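Side-chain contacts in HTPA Reductase (Selaginella moellendorffii, PDB 5U5N), which probably catalyses the NADH- or NADPH-dependent reduction of (2S,4S)-4-hydroxy-tetrahydrodipicolinate to tetrahydrodipicolinate in lysine biosynthesis: residues Gly17-Glu22 against Ile242-Thr247; Ala27-Val32 against Gly246-Val251; Thr172-Ile177 against Phe187-Val192; Ser178-Leu183 against Tyr220-Pro225. One frame throughout, in Å; residues are numbered along the deposited sequence.

Overall arrangement
The four contacts form two groups in different parts of the molecule. Contacts 1 and 2 have centres about 8 Å apart and share helix 241-259, which returns from late in the chain to pack on helix 15-27 and the loop after it; together they tie this late helix to the nucleotide-binding fold. Contacts 3 and 4, with centres about 10 Å apart, share helix 171-182 and lie in the C-terminal domain, where this helix and the loop after it meet the four-stranded mixed sheet. Along the chain their segments alternate, nested inside the long loops closed by contacts 1 and 2. Contact 1 is about 28 Å from contact 3 and about 33 Å from contact 4, centre to centre; NAD lies beside contact 1.

Contact 1. Residues Gly17-Glu22 against Ile242-Thr247; sequences GQAVAE and IYAQGT. With NAD (nicotinamide-adenine-dinucleotide), chain C.
T247 meets V20 where segments 17-22 and 242-247 cross at -53°, and the two side chains lie about at right angles. Followed outward, T247 CB is 4.0 Å from V20 CG2. One branch, the methyl CG2, touches V20 CG1 at 3.8 Å. The other, OG1, passes V20 CG2 and, with chi1 at -48°, turns back to donate to Y243 O at 2.7 Å, from above the carbonyl plane and opposite to T247 N. Y80 OH also bonds OG1, so a threonine can bury its hydroxyl here. A244 is small enough to let its CB rest 3.8 Å from A19 O. The Y243 ring has I242 CG2 over one face and NAD C4N 3.6 Å above the plane of the other, offset toward the rim. A serine replacing Y243 would remove the ring, and the nicotinamide is likely to be left freer to shift. Helix 15-27, whose first turn offers K15 N and V16 N to NAD, is the dinucleotide-binding helix of a Rossmann-type fold.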
loop_
_atom_site.group_PDB
_atom_site.type_symbol
_atom_site.label_atom_id
_atom_site.label_comp_id
_atom_site.label_asym_id
_atom_site.label_seq_id
_atom_site.Cartn_x
_atom_site.Cartn_y
_atom_site.Cartn_z
ATOM N N GLY A 17 -0.715 -24.607 16.510
ATOM C CA GLY A 17 -1.916 -25.435 16.544
ATOM C C GLY A 17 -2.838 -25.118 17.712
ATOM O O GLY A 17 -4.016 -24.901 17.492
ATOM N N GLN A 18 -2.293 -25.012 18.926
ATOM C CA GLN A 18 -3.060 -24.541 20.111
ATOM C C GLN A 18 -3.663 -23.130 19.908
ATOM O O GLN A 18 -4.841 -22.914 20.179
ATOM C CB GLN A 18 -2.156 -24.506 21.344
ATOM C CG GLN A 18 -2.789 -23.933 22.607
ATOM C CD GLN A 18 -2.051 -24.298 23.869
ATOM O OE1 GLN A 18 -1.654 -25.443 24.054
ATOM N NE2 GLN A 18 -1.863 -23.308 24.760
ATOM N N ALA A 19 -2.837 -22.178 19.461
ATOM C CA ALA A 19 -3.305 -20.814 19.187
ATOM C C ALA A 19 -4.454 -20.820 18.173
ATOM O O ALA A 19 -5.458 -20.179 18.418
ATOM C CB ALA A 19 -2.161 -19.932 18.738
ATOM N N VAL A 20 -4.351 -21.617 17.101
ATOM C CA VAL A 20 -5.420 -21.706 16.104
ATOM C C VAL A 20 -6.722 -22.241 16.706
ATOM O O VAL A 20 -7.826 -21.740 16.400
ATOM C CB VAL A 20 -5.016 -22.592 14.907
ATOM C CG1 VAL A 20 -6.209 -22.946 13.999
ATOM C CG2 VAL A 20 -3.939 -21.894 14.087
ATOM N N ALA A 21 -6.587 -23.271 17.533
ATOM C CA ALA A 21 -7.765 -23.903 18.126
ATOM C C ALA A 21 -8.473 -22.945 19.083
ATOM O O ALA A 21 -9.682 -22.858 19.102
ATOM C CB ALA A 21 -7.381 -25.201 18.845
ATOM N N GLU A 22 -7.692 -22.247 19.885
ATOM C CA GLU A 22 -8.228 -21.269 20.832
ATOM C C GLU A 22 -8.914 -20.108 20.154
ATOM O O GLU A 22 -9.955 -19.650 20.627
ATOM C CB GLU A 22 -7.133 -20.757 21.750
ATOM C CG GLU A 22 -6.725 -21.868 22.684
ATOM C CD GLU A 22 -6.123 -21.378 23.958
ATOM O OE1 GLU A 22 -4.872 -21.288 23.967
ATOM O OE2 GLU A 22 -6.903 -21.067 24.910
ATOM N N ILE A 242 -1.827 -13.313 14.628
ATOM C CA ILE A 242 -2.166 -13.006 13.227
ATOM C C ILE A 242 -2.283 -14.285 12.387
ATOM O O ILE A 242 -3.106 -14.344 11.472
ATOM C CB ILE A 242 -1.172 -12.021 12.558
ATOM C CG1 ILE A 242 -1.768 -11.441 11.267
ATOM C CG2 ILE A 242 0.186 -12.642 12.292
ATOM C CD1 ILE A 242 -0.866 -10.500 10.526
ATOM N N TYR A 243 -1.473 -15.298 12.704
ATOM C CA TYR A 243 -1.518 -16.587 11.988
ATOM C C TYR A 243 -2.799 -17.331 12.388
ATOM O O TYR A 243 -3.498 -17.850 11.520
ATOM C CB TYR A 243 -0.230 -17.434 12.207
ATOM C CG TYR A 243 1.034 -16.582 12.074
ATOM C CD1 TYR A 243 1.383 -16.019 10.858
ATOM C CD2 TYR A 243 1.847 -16.297 13.175
ATOM C CE1 TYR A 243 2.516 -15.211 10.724
ATOM C CE2 TYR A 243 2.963 -15.480 13.060
ATOM C CZ TYR A 243 3.292 -14.937 11.836
ATOM O OH TYR A 243 4.370 -14.076 11.711
ATOM N N ALA A 244 -3.110 -17.350 13.686
ATOM C CA ALA A 244 -4.368 -17.891 14.203
ATOM C C ALA A 244 -5.612 -17.250 13.572
ATOM O O ALA A 244 -6.533 -17.931 13.099
ATOM C CB ALA A 244 -4.423 -17.739 15.713
ATOM N N GLN A 245 -5.646 -15.928 13.568
ATOM C CA GLN A 245 -6.803 -15.213 12.989
ATOM C C GLN A 245 -6.906 -15.428 11.468
ATOM O O GLN A 245 -7.995 -15.589 10.957
ATOM C CB GLN A 245 -6.769 -13.705 13.338
ATOM C CG GLN A 245 -6.934 -13.412 14.821
ATOM C CD GLN A 245 -8.196 -14.006 15.383
ATOM O OE1 GLN A 245 -9.235 -13.882 14.783
ATOM N NE2 GLN A 245 -8.102 -14.694 16.531
ATOM N N GLY A 246 -5.794 -15.489 10.752
ATOM C CA GLY A 246 -5.844 -15.786 9.328
ATOM C C GLY A 246 -6.290 -17.204 9.030
ATOM O O GLY A 246 -7.038 -17.435 8.086
ATOM N N THR A 247 -5.853 -18.164 9.833
ATOM C CA THR A 247 -6.347 -19.543 9.712
ATOM C C THR A 247 -7.897 -19.640 9.867
ATOM O O THR A 247 -8.566 -20.333 9.097
ATOM C CB THR A 247 -5.639 -20.511 10.697
ATOM O OG1 THR A 247 -4.219 -20.331 10.645
ATOM C CG2 THR A 247 -5.977 -21.908 10.308
HETATM P PA NAD C . 5.490 -27.131 17.479
HETATM O O1A NAD C . 6.822 -27.860 17.465
HETATM O O2A NAD C . 5.080 -26.255 18.646
HETATM O O5B NAD C . 4.297 -28.164 17.258
HETATM C C5B NAD C . 4.202 -28.997 16.119
HETATM C C4B NAD C . 3.441 -30.235 16.574
HETATM O O4B NAD C . 3.182 -31.120 15.484
HETATM C C3B NAD C . 4.186 -31.039 17.640
HETATM O O3B NAD C . 3.516 -30.883 18.904
HETATM C C2B NAD C . 4.224 -32.476 17.098
HETATM O O2B NAD C . 4.045 -33.464 18.139
HETATM C C1B NAD C . 3.136 -32.452 16.005
HETATM N N9A NAD C . 3.230 -33.432 14.889
HETATM C C8A NAD C . 4.348 -33.866 14.270
HETATM N N7A NAD C . 4.040 -34.752 13.295
HETATM C C5A NAD C . 2.702 -34.888 13.266
HETATM C C6A NAD C . 1.724 -35.678 12.486
HETATM N N6A NAD C . 2.132 -36.509 11.503
HETATM N N1A NAD C . 0.410 -35.542 12.767
HETATM C C2A NAD C . -0.027 -34.724 13.749
HETATM N N3A NAD C . 0.815 -33.982 14.508
HETATM C C4A NAD C . 2.166 -34.015 14.316
HETATM O O3 NAD C . 5.411 -26.311 16.088
HETATM P PN NAD C . 4.665 -24.880 15.922
HETATM O O1N NAD C . 5.493 -23.895 16.714
HETATM O O2N NAD C . 3.187 -25.042 16.225
HETATM O O5D NAD C . 4.807 -24.701 14.324
HETATM C C5D NAD C . 4.229 -25.675 13.461
HETATM C C4D NAD C . 4.525 -25.417 11.990
HETATM O O4D NAD C . 3.773 -24.279 11.553
HETATM C C3D NAD C . 6.001 -25.122 11.687
HETATM O O3D NAD C . 6.429 -25.779 10.481
HETATM C C2D NAD C . 6.039 -23.616 11.513
HETATM O O2D NAD C . 7.041 -23.170 10.597
HETATM C C1D NAD C . 4.659 -23.335 10.935
HETATM N N1N NAD C . 4.179 -21.943 11.063
HETATM C C2N NAD C . 3.588 -21.420 9.973
HETATM C C3N NAD C . 3.077 -20.126 9.956
HETATM C C7N NAD C . 2.432 -19.568 8.701
HETATM O O7N NAD C . 2.442 -18.359 8.531
HETATM N N7N NAD C . 1.867 -20.360 7.775
HETATM C C4N NAD C . 3.200 -19.364 11.119
HETATM C C5N NAD C . 3.814 -19.908 12.245
HETATM C C6N NAD C . 4.302 -21.213 12.195
#

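Contact 2. Residues Ala27-Val32 against Gly246-Val251; sequences AGLRLV and GTVDAV
An apolar, largely buried contact joins the turn that ends helix 15-27 to one side of helix 241-259, with A27 and L29 facing V248 and V251. At its centre is a single methyl: L29 CD1 lies 4.0 Å from V248 CG1 and also 4.0 Å from V251 CG1, two valines three residues apart and so nearly one helical turn from each other. The leucine and each valine lie alongside, pointing opposite ways. Leucine suits the place because its reach is long. CG stands beside the backbone N (chi1 -74°), and the extended second torsion of 178° carries CD1 forward to the helix. Both valines turn CG1 to the loop, with CG1 anti to the backbone N, and their branching at CB gives a compact surface to lean on. A27, with a shorter side chain, adds a looser touch, its CB 4.2 Å from V248 CG1. Between A27 and L29 the chain leaves the helix through a Schellman motif at G28, whose phi is 93°; a side chain there would press on A27 O, and glycine escapes this. Beyond the pair, V251 also rests on V7 of strand 7-10 and V78 of strand 76-79. The backbone of R30 and V32 bonds to V7, so the loop runs alongside edge strand 7-10, with L31 against A21 and V25 of helix 15-27.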
loop_
_atom_site.group_PDB
_atom_site.type_symbol
_atom_site.label_atom_id
_atom_site.label_comp_id
_atom_site.label_asym_id
_atom_site.label_seq_id
_atom_site.Cartn_x
_atom_site.Cartn_y
_atom_site.Cartn_z
ATOM N N ALA A 27 -13.816 -17.401 18.314
ATOM C CA ALA A 27 -14.554 -16.887 17.147
ATOM C C ALA A 27 -15.917 -17.531 16.924
ATOM O O ALA A 27 -16.714 -17.007 16.157
ATOM C CB ALA A 27 -13.711 -17.095 15.884
ATOM N N GLY A 28 -16.176 -18.684 17.539
ATOM C CA GLY A 28 -17.437 -19.402 17.357
ATOM C C GLY A 28 -17.437 -20.466 16.269
ATOM O O GLY A 28 -18.495 -20.883 15.816
ATOM N N LEU A 29 -16.270 -20.912 15.827
ATOM C CA LEU A 29 -16.220 -22.143 15.054
ATOM C C LEU A 29 -16.371 -23.317 15.985
ATOM O O LEU A 29 -15.997 -23.248 17.119
ATOM C CB LEU A 29 -14.908 -22.275 14.294
ATOM C CG LEU A 29 -14.856 -21.343 13.105
ATOM C CD1 LEU A 29 -13.502 -21.491 12.429
ATOM C CD2 LEU A 29 -15.981 -21.684 12.122
ATOM N N ARG A 30 -16.949 -24.386 15.471
ATOM C CA ARG A 30 -17.029 -25.656 16.165
ATOM C C ARG A 30 -15.704 -26.468 16.030
ATOM O O ARG A 30 -15.316 -26.866 14.938
ATOM C CB ARG A 30 -18.162 -26.439 15.565
ATOM C CG ARG A 30 -18.445 -27.694 16.321
ATOM C CD ARG A 30 -19.692 -28.241 15.748
ATOM N NE ARG A 30 -20.342 -29.121 16.690
ATOM C CZ ARG A 30 -21.429 -29.791 16.396
ATOM N NH1 ARG A 30 -21.991 -29.677 15.187
ATOM N NH2 ARG A 30 -21.961 -30.558 17.318
ATOM N N LEU A 31 -15.038 -26.686 17.161
ATOM C CA LEU A 31 -13.817 -27.463 17.259
ATOM C C LEU A 31 -14.157 -28.935 17.521
ATOM O O LEU A 31 -14.724 -29.287 18.574
ATOM C CB LEU A 31 -12.930 -26.932 18.405
ATOM C CG LEU A 31 -11.588 -27.617 18.643
ATOM C CD1 LEU A 31 -10.629 -27.355 17.506
ATOM C CD2 LEU A 31 -10.957 -27.208 19.946
ATOM N N VAL A 32 -13.761 -29.792 16.583
ATOM C CA VAL A 32 -13.941 -31.238 16.703
ATOM C C VAL A 32 -13.072 -31.677 17.889
ATOM O O VAL A 32 -11.902 -31.328 17.936
ATOM C CB VAL A 32 -13.526 -31.927 15.386
ATOM C CG1 VAL A 32 -13.503 -33.435 15.552
ATOM C CG2 VAL A 32 -14.480 -31.548 14.271
ATOM N N GLY A 246 -5.794 -15.489 10.752
ATOM C CA GLY A 246 -5.844 -15.786 9.328
ATOM C C GLY A 246 -6.290 -17.204 9.030
ATOM O O GLY A 246 -7.038 -17.435 8.086
ATOM N N THR A 247 -5.853 -18.164 9.833
ATOM C CA THR A 247 -6.347 -19.543 9.712
ATOM C C THR A 247 -7.897 -19.640 9.867
ATOM O O THR A 247 -8.566 -20.333 9.097
ATOM C CB THR A 247 -5.639 -20.511 10.697
ATOM O OG1 THR A 247 -4.219 -20.331 10.645
ATOM C CG2 THR A 247 -5.977 -21.908 10.308
ATOM N N VAL A 248 -8.468 -18.934 10.832
ATOM C CA VAL A 248 -9.928 -18.908 10.965
ATOM C C VAL A 248 -10.608 -18.409 9.668
ATOM O O VAL A 248 -11.542 -18.995 9.150
ATOM C CB VAL A 248 -10.375 -18.040 12.161
ATOM C CG1 VAL A 248 -11.888 -17.816 12.160
ATOM C CG2 VAL A 248 -9.963 -18.685 13.476
ATOM N N ASP A 249 -10.090 -17.313 9.125
ATOM C CA ASP A 249 -10.603 -16.755 7.864
ATOM C C ASP A 249 -10.451 -17.722 6.703
ATOM O O ASP A 249 -11.346 -17.841 5.873
ATOM C CB ASP A 249 -9.895 -15.461 7.527
ATOM C CG ASP A 249 -10.048 -14.408 8.627
ATOM O OD1 ASP A 249 -11.093 -14.399 9.354
ATOM O OD2 ASP A 249 -9.101 -13.572 8.742
ATOM N N ALA A 250 -9.317 -18.412 6.652
ATOM C CA ALA A 250 -9.094 -19.387 5.599
ATOM C C ALA A 250 -10.166 -20.485 5.701
ATOM O O ALA A 250 -10.724 -20.902 4.698
ATOM C CB ALA A 250 -7.666 -19.969 5.684
ATOM N N VAL A 251 -10.478 -20.918 6.914
ATOM C CA VAL A 251 -11.446 -22.020 7.120
ATOM C C VAL A 251 -12.842 -21.545 6.703
ATOM O O VAL A 251 -13.594 -22.293 6.095
ATOM C CB VAL A 251 -11.451 -22.496 8.581
ATOM C CG1 VAL A 251 -12.748 -23.228 8.953
ATOM C CG2 VAL A 251 -10.258 -23.391 8.844
#

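Contact 3. Residues Thr172-Ile177 against Phe187-Val192; sequences TALAVI and FKDEQV
I177 reaches the loop with both of its branches. Its CD1 presses on V192 CG2 at 3.5 Å, closer than carbons usually pack, and its CG2 lies 4.0 Å from F187 CD1, obliquely to the ring. Chi2 of 149°, away from the usual staggered value, accompanies this tight fit. One turn earlier, L174 lays CD2 across the carboxylate of D189, 3.5 Å from OD1, the two side chains meeting about at right angles. A second shell holds these groups in place. The ring of F187 has Q191 CB 3.6 Å above one face, offset toward the rim, and Q191 OE1 accepts from K188 N at 3.0 Å with a nearly straight N-H of 162°, which turns the Q191 amide back to the backbone just before the 3-10 segment 189-191. R181, further along the helix, puts NH2 on both D189 OD1 and F187 O. With an alanine in place of I177, a gap would probably open beside V192 and F187, leaving the loop less firmly seated on the helix. Isoleucine suits the place because its two branches fill two directions at once, with V158 of strand 155-162 also against it. The contact is thus mostly apolar, with one carboxylate among the apolar groups; since D189 has its charge answered by R181, the methyl of L174 can lie against it at probably little cost.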
loop_
_atom_site.group_PDB
_atom_site.type_symbol
_atom_site.label_atom_id
_atom_site.label_comp_id
_atom_site.label_asym_id
_atom_site.label_seq_id
_atom_site.Cartn_x
_atom_site.Cartn_y
_atom_site.Cartn_z
ATOM N N THR A 172 9.075 -12.423 3.418
ATOM C CA THR A 172 8.221 -11.257 3.274
ATOM C C THR A 172 9.063 -10.017 2.880
ATOM O O THR A 172 8.731 -9.349 1.926
ATOM C CB THR A 172 7.423 -10.999 4.579
ATOM O OG1 THR A 172 6.558 -12.101 4.848
ATOM C CG2 THR A 172 6.601 -9.759 4.473
ATOM N N ALA A 173 10.143 -9.739 3.607
ATOM C CA ALA A 173 11.063 -8.650 3.272
ATOM C C ALA A 173 11.611 -8.794 1.868
ATOM O O ALA A 173 11.602 -7.826 1.099
ATOM C CB ALA A 173 12.206 -8.532 4.279
ATOM N N LEU A 174 12.013 -9.998 1.491
ATOM C CA LEU A 174 12.569 -10.209 0.159
ATOM C C LEU A 174 11.554 -9.957 -0.923
ATOM O O LEU A 174 11.906 -9.449 -1.980
ATOM C CB LEU A 174 13.101 -11.637 -0.019
ATOM C CG LEU A 174 14.301 -12.085 0.808
ATOM C CD1 LEU A 174 14.584 -13.535 0.470
ATOM C CD2 LEU A 174 15.492 -11.191 0.503
ATOM N N ALA A 175 10.317 -10.375 -0.692
ATOM C CA ALA A 175 9.270 -10.166 -1.688
ATOM C C ALA A 175 8.943 -8.660 -1.831
ATOM O O ALA A 175 8.724 -8.162 -2.939
ATOM C CB ALA A 175 8.024 -10.956 -1.337
ATOM N N VAL A 176 8.943 -7.938 -0.725
ATOM C CA VAL A 176 8.683 -6.496 -0.782
ATOM C C VAL A 176 9.861 -5.783 -1.483
ATOM O O VAL A 176 9.630 -4.969 -2.385
ATOM C CB VAL A 176 8.363 -5.907 0.611
ATOM C CG1 VAL A 176 8.301 -4.371 0.567
ATOM C CG2 VAL A 176 7.053 -6.476 1.136
ATOM N N ILE A 177 11.099 -6.121 -1.116
ATOM C CA ILE A 177 12.300 -5.578 -1.785
ATOM C C ILE A 177 12.238 -5.826 -3.280
ATOM O O ILE A 177 12.500 -4.935 -4.069
ATOM C CB ILE A 177 13.588 -6.143 -1.194
ATOM C CG1 ILE A 177 13.812 -5.573 0.203
ATOM C CG2 ILE A 177 14.783 -5.798 -2.056
ATOM C CD1 ILE A 177 14.539 -6.514 1.133
ATOM N N PHE A 187 19.184 -1.917 -4.711
ATOM C CA PHE A 187 19.324 -2.335 -3.309
ATOM C C PHE A 187 19.534 -3.838 -3.324
ATOM O O PHE A 187 18.691 -4.568 -3.834
ATOM C CB PHE A 187 18.050 -1.962 -2.543
ATOM C CG PHE A 187 18.079 -2.245 -1.071
ATOM C CD1 PHE A 187 17.646 -3.479 -0.570
ATOM C CD2 PHE A 187 18.487 -1.280 -0.169
ATOM C CE1 PHE A 187 17.613 -3.719 0.804
ATOM C CE2 PHE A 187 18.481 -1.528 1.202
ATOM C CZ PHE A 187 18.018 -2.739 1.697
ATOM N N LYS A 188 20.661 -4.286 -2.790
ATOM C CA LYS A 188 20.941 -5.719 -2.661
ATOM C C LYS A 188 20.312 -6.275 -1.388
ATOM O O LYS A 188 20.225 -5.584 -0.380
ATOM C CB LYS A 188 22.449 -5.970 -2.600
ATOM C CG LYS A 188 23.263 -5.421 -3.756
ATOM C CD LYS A 188 24.746 -5.382 -3.373
ATOM C CE LYS A 188 25.050 -4.146 -2.497
ATOM N NZ LYS A 188 26.230 -4.356 -1.603
ATOM N N ASP A 189 19.956 -7.558 -1.431
ATOM C CA ASP A 189 19.406 -8.274 -0.273
ATOM C C ASP A 189 20.288 -8.162 0.970
ATOM O O ASP A 189 19.778 -8.002 2.060
ATOM C CB ASP A 189 19.158 -9.738 -0.636
ATOM C CG ASP A 189 18.021 -9.913 -1.647
ATOM O OD1 ASP A 189 17.110 -9.051 -1.688
ATOM O OD2 ASP A 189 18.027 -10.911 -2.401
ATOM N N GLU A 190 21.597 -8.167 0.787
ATOM C CA GLU A 190 22.564 -8.074 1.894
ATOM C C GLU A 190 22.476 -6.766 2.695
ATOM O O GLU A 190 22.817 -6.724 3.887
ATOM C CB GLU A 190 24.040 -8.362 1.455
ATOM C CG GLU A 190 24.474 -8.431 -0.048
ATOM C CD GLU A 190 24.066 -9.727 -0.805
ATOM O OE1 GLU A 190 22.972 -9.668 -1.413
ATOM O OE2 GLU A 190 24.791 -10.807 -0.805
ATOM N N GLN A 191 21.987 -5.714 2.042
ATOM C CA GLN A 191 21.827 -4.424 2.670
ATOM C C GLN A 191 20.654 -4.338 3.668
ATOM O O GLN A 191 20.560 -3.340 4.381
ATOM C CB GLN A 191 21.624 -3.342 1.621
ATOM C CG GLN A 191 22.820 -3.112 0.715
ATOM C CD GLN A 191 22.544 -1.959 -0.238
ATOM O OE1 GLN A 191 22.240 -2.179 -1.406
ATOM N NE2 GLN A 191 22.582 -0.741 0.278
ATOM N N VAL A 192 19.788 -5.362 3.752
ATOM C CA VAL A 192 18.796 -5.418 4.809
ATOM C C VAL A 192 19.560 -5.381 6.104
ATOM O O VAL A 192 20.575 -5.978 6.216
ATOM C CB VAL A 192 17.908 -6.676 4.755
ATOM C CG1 VAL A 192 17.010 -6.786 5.985
ATOM C CG2 VAL A 192 17.041 -6.644 3.509
#

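Contact 4. Residues Ser178-Leu183 against Tyr220-Pro225; sequences SSLRKL and YKIISP
Apolar touches carry this contact, and all of them come from L180, which sends one methyl to Y220 and the other to I222. CD2 meets I222 CD1 at 3.7 Å, methyl to methyl, while CD1 lies 4.0 Å from Y220 CD2 in an oblique approach to the ring. The fork of leucine suits the task: chi1 of -70° points CG to the strand, and the branching there sends the methyls to residues two apart, which point to the same side of the sheet. I222 likewise has its CG1 beside the backbone N, and the extended chi2 of 176° sends CD1 out to the helix. Polar bonds lie around this apolar centre. Y220 OH is hydrogen-bonded to H235 NE2 of strand 229-238, so the tyrosine can keep its ring in the core while its hydroxyl is satisfied. Backbone bonds of Y220 with F233 and of I222 with F231 fix the strand to its antiparallel neighbour. L180 also touches L156 of the same sheet, while S179 packs on E141 and A144 of helix 131-146. The result is a helix lying on one face of a mixed four-stranded sheet, the alpha/beta layering of the C-terminal DapB domain.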
loop_
_atom_site.group_PDB
_atom_site.type_symbol
_atom_site.label_atom_id
_atom_site.label_comp_id
_atom_site.label_asym_id
_atom_site.label_seq_id
_atom_site.Cartn_x
_atom_site.Cartn_y
_atom_site.Cartn_z
ATOM N N SER A 178 11.843 -7.026 -3.673
ATOM C CA SER A 178 11.667 -7.302 -5.089
ATOM C C SER A 178 10.689 -6.336 -5.818
ATOM O O SER A 178 10.861 -6.007 -6.994
ATOM C CB SER A 178 11.210 -8.732 -5.277
ATOM O OG SER A 178 10.569 -8.836 -6.525
ATOM N N SER A 179 9.615 -5.965 -5.146
ATOM C CA SER A 179 8.671 -4.987 -5.687
ATOM C C SER A 179 9.334 -3.619 -5.721
ATOM O O SER A 179 9.235 -2.930 -6.716
ATOM C CB SER A 179 7.362 -4.953 -4.879
ATOM O OG SER A 179 6.681 -6.161 -5.134
ATOM N N LEU A 180 10.032 -3.265 -4.659
ATOM C CA LEU A 180 10.717 -1.987 -4.549
ATOM C C LEU A 180 11.769 -1.770 -5.646
ATOM O O LEU A 180 11.959 -0.627 -6.093
ATOM C CB LEU A 180 11.311 -1.803 -3.160
ATOM C CG LEU A 180 10.254 -1.598 -2.054
ATOM C CD1 LEU A 180 10.857 -1.741 -0.651
ATOM C CD2 LEU A 180 9.553 -0.226 -2.216
ATOM N N ARG A 181 12.390 -2.867 -6.124
ATOM C CA ARG A 181 13.268 -2.829 -7.282
ATOM C C ARG A 181 12.539 -2.490 -8.567
ATOM O O ARG A 181 13.096 -1.786 -9.411
ATOM C CB ARG A 181 14.011 -4.162 -7.496
ATOM C CG ARG A 181 15.083 -4.397 -6.468
ATOM C CD ARG A 181 16.082 -5.481 -6.877
ATOM N NE ARG A 181 16.811 -5.856 -5.666
ATOM C CZ ARG A 181 16.600 -6.942 -4.934
ATOM N NH1 ARG A 181 15.690 -7.862 -5.302
ATOM N NH2 ARG A 181 17.332 -7.111 -3.829
ATOM N N LYS A 182 11.329 -2.996 -8.746
ATOM C CA LYS A 182 10.553 -2.642 -9.916
ATOM C C LYS A 182 10.129 -1.166 -9.899
ATOM O O LYS A 182 9.869 -0.606 -10.942
ATOM C CB LYS A 182 9.338 -3.538 -10.054
ATOM C CG LYS A 182 9.721 -4.965 -10.304
ATOM C CD LYS A 182 8.570 -5.757 -10.887
ATOM C CE LYS A 182 8.962 -7.238 -10.976
ATOM N NZ LYS A 182 8.289 -7.971 -12.089
ATOM N N LEU A 183 10.063 -0.578 -8.706
ATOM C CA LEU A 183 9.795 0.841 -8.525
ATOM C C LEU A 183 11.056 1.715 -8.696
ATOM O O LEU A 183 10.996 2.974 -8.561
ATOM C CB LEU A 183 9.129 1.058 -7.163
ATOM C CG LEU A 183 7.693 0.529 -7.058
ATOM C CD1 LEU A 183 7.281 0.364 -5.592
ATOM C CD2 LEU A 183 6.721 1.431 -7.800
ATOM N N TYR A 220 10.570 -0.269 6.145
ATOM C CA TYR A 220 11.084 0.104 4.839
ATOM C C TYR A 220 11.072 1.643 4.759
ATOM O O TYR A 220 10.008 2.270 4.969
ATOM C CB TYR A 220 10.209 -0.473 3.727
ATOM C CG TYR A 220 9.858 -1.936 3.880
ATOM C CD1 TYR A 220 8.809 -2.349 4.689
ATOM C CD2 TYR A 220 10.593 -2.923 3.212
ATOM C CE1 TYR A 220 8.501 -3.702 4.834
ATOM C CE2 TYR A 220 10.289 -4.281 3.360
ATOM C CZ TYR A 220 9.246 -4.648 4.165
ATOM O OH TYR A 220 8.948 -5.967 4.307
ATOM N N LYS A 221 12.235 2.246 4.515
ATOM C CA LYS A 221 12.312 3.698 4.358
ATOM C C LYS A 221 12.807 4.052 2.971
ATOM O O LYS A 221 13.800 3.507 2.506
ATOM C CB LYS A 221 13.248 4.328 5.358
ATOM C CG LYS A 221 13.153 3.761 6.742
ATOM C CD LYS A 221 14.036 4.580 7.666
ATOM C CE LYS A 221 14.130 3.987 9.070
ATOM N NZ LYS A 221 14.248 5.129 10.053
ATOM N N ILE A 222 12.117 4.995 2.343
ATOM C CA ILE A 222 12.374 5.397 0.973
ATOM C C ILE A 222 12.509 6.928 0.956
ATOM O O ILE A 222 11.552 7.640 1.314
ATOM C CB ILE A 222 11.239 4.950 0.028
ATOM C CG1 ILE A 222 10.758 3.522 0.318
ATOM C CG2 ILE A 222 11.705 5.001 -1.410
ATOM C CD1 ILE A 222 9.578 3.083 -0.537
ATOM N N ILE A 223 13.686 7.420 0.550
ATOM C CA ILE A 223 14.039 8.826 0.656
ATOM C C ILE A 223 14.473 9.386 -0.710
ATOM O O ILE A 223 15.243 8.757 -1.423
ATOM C CB ILE A 223 15.183 9.029 1.674
ATOM C CG1 ILE A 223 14.808 8.476 3.042
ATOM C CG2 ILE A 223 15.528 10.523 1.824
ATOM C CD1 ILE A 223 16.026 8.126 3.887
ATOM N N SER A 224 13.976 10.579 -1.053
ATOM C CA SER A 224 14.310 11.221 -2.339
ATOM C C SER A 224 15.785 11.645 -2.418
ATOM O O SER A 224 16.409 11.841 -1.377
ATOM C CB SER A 224 13.450 12.460 -2.550
ATOM O OG SER A 224 13.689 13.380 -1.495
ATOM N N PRO A 225 16.338 11.829 -3.648
ATOM C CA PRO A 225 17.720 12.297 -3.818
ATOM C C PRO A 225 18.083 13.529 -3.024
ATOM O O PRO A 225 19.199 13.642 -2.559
ATOM C CB PRO A 225 17.795 12.644 -5.307
ATOM C CG PRO A 225 16.873 11.675 -5.937
ATOM C CD PRO A 225 15.738 11.504 -4.961
#